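C alpha-dehydrogenase (Sphingobium sp. SYK-6, PDB 4YAG) oxidises the Calpha alcohol of lignin-derived beta-aryl ethers with NAD as cofactor, as a short-chain dehydrogenase/reductase in the early steps of beta-aryl ether cleavage. Local coordinates at the interface of chains A and B. Coordinates in Å, arbitrary orientation; residue numbers count along the deposited sequence, not the author numbering. Chains: chain A/B, C alpha-dehydrogenase.

The interface of chains A and B. Residues chain A 148, 166-167, 170, 187, 248, 259, 263; chain B 262, 266-267, 270.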
loop_
_atom_site.group_PDB
_atom_site.type_symbol
_atom_site.label_atom_id
_atom_site.label_comp_id
_atom_site.label_asym_id
_atom_site.label_seq_id
_atom_site.Cartn_x
_atom_site.Cartn_y
_atom_site.Cartn_z
ATOM N N LEU A 148 10.994 -0.136 -3.079
ATOM C CA LEU A 148 11.395 0.530 -4.317
ATOM C C LEU A 148 12.042 -0.419 -5.326
ATOM O O LEU A 148 11.682 -0.423 -6.502
ATOM C CB LEU A 148 12.381 1.645 -3.974
ATOM C CG LEU A 148 12.427 2.869 -4.850
ATOM C CD1 LEU A 148 11.050 3.552 -4.841
ATOM C CD2 LEU A 148 13.523 3.800 -4.318
ATOM N N ILE A 166 6.090 4.887 1.090
ATOM C CA ILE A 166 6.815 5.872 0.320
ATOM C C ILE A 166 5.817 6.847 -0.341
ATOM O O ILE A 166 5.946 8.060 -0.240
ATOM C CB ILE A 166 7.712 5.197 -0.738
ATOM C CG1 ILE A 166 8.805 4.358 -0.055
ATOM C CG2 ILE A 166 8.296 6.249 -1.659
ATOM C CD1 ILE A 166 9.567 3.445 -1.016
ATOM N N THR A 167 4.812 6.296 -1.025
ATOM C CA THR A 167 3.823 7.122 -1.720
ATOM C C THR A 167 3.012 7.958 -0.727
ATOM O O THR A 167 2.734 9.122 -0.973
ATOM C CB THR A 167 2.920 6.235 -2.567
ATOM O OG1 THR A 167 3.741 5.567 -3.535
ATOM C CG2 THR A 167 1.835 7.042 -3.285
ATOM N N GLU A 170 5.047 10.984 0.191
ATOM C CA GLU A 170 5.089 11.948 -0.888
ATOM C C GLU A 170 3.778 12.743 -0.981
ATOM O O GLU A 170 3.761 13.973 -1.152
ATOM C CB GLU A 170 5.287 11.219 -2.225
ATOM C CG GLU A 170 6.613 10.540 -2.385
ATOM C CD GLU A 170 6.668 9.637 -3.625
ATOM O OE1 GLU A 170 5.600 9.323 -4.198
ATOM O OE2 GLU A 170 7.795 9.252 -4.022
ATOM N N MET A 187 14.321 5.172 3.767
ATOM C CA MET A 187 14.384 3.924 3.025
ATOM C C MET A 187 15.697 3.224 3.320
ATOM O O MET A 187 16.714 3.491 2.672
ATOM C CB MET A 187 14.214 4.206 1.527
ATOM C CG MET A 187 12.837 4.758 1.225
ATOM S SD MET A 187 12.693 5.480 -0.429
ATOM C CE MET A 187 13.681 6.936 -0.239
ATOM N N TYR A 248 13.418 12.549 0.874
ATOM C CA TYR A 248 13.902 11.189 0.760
ATOM C C TYR A 248 15.241 11.001 1.431
ATOM O O TYR A 248 16.168 11.798 1.239
ATOM C CB TYR A 248 14.093 10.827 -0.712
ATOM C CG TYR A 248 12.872 10.918 -1.585
ATOM C CD1 TYR A 248 11.716 10.206 -1.303
ATOM C CD2 TYR A 248 12.905 11.672 -2.745
ATOM C CE1 TYR A 248 10.628 10.265 -2.126
ATOM C CE2 TYR A 248 11.827 11.746 -3.569
ATOM C CZ TYR A 248 10.696 11.032 -3.280
ATOM O OH TYR A 248 9.622 11.105 -4.142
ATOM N N CYS A 259 17.089 -0.623 -9.073
ATOM C CA CYS A 259 16.005 0.344 -9.156
ATOM C C CYS A 259 15.978 0.976 -10.541
ATOM O O CYS A 259 14.908 1.131 -11.134
ATOM C CB CYS A 259 16.158 1.445 -8.108
ATOM S SG CYS A 259 15.762 0.922 -6.398
ATOM N N PHE A 263 12.792 1.179 -12.978
ATOM C CA PHE A 263 12.311 2.469 -13.468
ATOM C C PHE A 263 12.302 2.500 -15.000
ATOM O O PHE A 263 11.354 2.968 -15.623
ATOM C CB PHE A 263 13.194 3.595 -12.933
ATOM C CG PHE A 263 13.172 3.739 -11.435
ATOM C CD1 PHE A 263 12.120 3.235 -10.672
ATOM C CD2 PHE A 263 14.185 4.426 -10.781
ATOM C CE1 PHE A 263 12.120 3.374 -9.296
ATOM C CE2 PHE A 263 14.174 4.581 -9.417
ATOM C CZ PHE A 263 13.151 4.061 -8.676
ATOM N N ARG B 262 10.734 12.036 -10.446
ATOM C CA ARG B 262 10.587 11.350 -9.184
ATOM C C ARG B 262 11.686 10.307 -9.039
ATOM O O ARG B 262 12.328 10.215 -8.005
ATOM C CB ARG B 262 9.217 10.664 -9.097
ATOM C CG ARG B 262 8.973 9.912 -7.820
ATOM C CD ARG B 262 7.731 9.020 -7.835
ATOM N NE ARG B 262 7.702 8.255 -6.591
ATOM C CZ ARG B 262 7.343 6.986 -6.477
ATOM N NH1 ARG B 262 6.915 6.294 -7.519
ATOM N NH2 ARG B 262 7.404 6.406 -5.290
ATOM N N LEU B 266 14.643 9.961 -6.179
ATOM C CA LEU B 266 14.853 8.756 -5.386
ATOM C C LEU B 266 16.301 8.253 -5.525
ATOM O O LEU B 266 16.951 7.944 -4.529
ATOM C CB LEU B 266 13.871 7.663 -5.797
ATOM C CG LEU B 266 12.413 7.885 -5.388
ATOM C CD1 LEU B 266 11.502 7.011 -6.220
ATOM C CD2 LEU B 266 12.221 7.641 -3.897
ATOM N N LEU B 267 16.801 8.177 -6.744
ATOM C CA LEU B 267 18.170 7.721 -6.956
ATOM C C LEU B 267 19.142 8.696 -6.275
ATOM O O LEU B 267 20.139 8.289 -5.672
ATOM C CB LEU B 267 18.459 7.597 -8.447
ATOM C CG LEU B 267 17.685 6.508 -9.192
ATOM C CD1 LEU B 267 17.866 6.644 -10.704
ATOM C CD2 LEU B 267 18.105 5.111 -8.737
ATOM N N MET B 270 20.249 8.175 -2.738
ATOM C CA MET B 270 21.099 7.029 -2.442
ATOM C C MET B 270 22.566 7.444 -2.455
ATOM O O MET B 270 23.011 8.062 -3.412
ATOM C CB MET B 270 20.857 5.938 -3.483
ATOM C CG MET B 270 19.440 5.417 -3.441
ATOM S SD MET B 270 19.129 4.258 -4.771
ATOM C CE MET B 270 17.368 4.045 -4.637
HETATM O O HOH W 1 6.133 3.989 -4.165
#
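With CG anti to its backbone N (chi1 180°) and the chain extended from there to NE, B:Arg262 reaches from helix 256-268 of chain B to A:Glu170 on helix 156-177. A:Glu170 comes to meet it, extended beyond CG, and the two side chains cross at about a right angle. NE of B:Arg262 donates to the carboxylate oxygen OE2 of A:Glu170 at 2.8 Å (155° at H), a salt bridge that uses the syn lone pair of OE2 and lies close to the guanidinium plane. Carboxylate and guanidinium stand nearly perpendicular, 87° apart, and the bond from NH2 to the same oxygen is weak. The phenol OH of A:Tyr248 also donates to A:Glu170 OE2, 2.6 Å away and from above the carboxylate plane, which should steady the acid for its partner. A water joins NH2 of B:Arg262 to the hydroxyl OG1 of A:Thr167, while CG2 of A:Ile166 sits at the guanidinium edge.

One turn along, B:Leu266 fills the apolar part. CD2 of B:Leu266 lies over one face of the A:Tyr248 ring, 3.7 Å from the centroid and shifted toward the rim, and the same methyl touches CE of A:Met187. CD1 of B:Leu266 meets CD1 of A:Leu148 at 3.8 Å. Further out, the extended B:Met270 places its CE 3.9 Å from both A:Leu148 CD2 and A:Cys259 SG, and B:Leu267 packs its CG and CD2 against CE2 of A:Phe263. A:Tyr248 thus joins the two halves, its ring face taking a leucine methyl and its hydroxyl holding the glutamate. Repeated with the chains exchanged, this patch ties helix 256-268 and the residues just after it to the other subunit of the deposited two-fold dimer, likely the working assembly, since short-chain dehydrogenases commonly form dimers or tetramers.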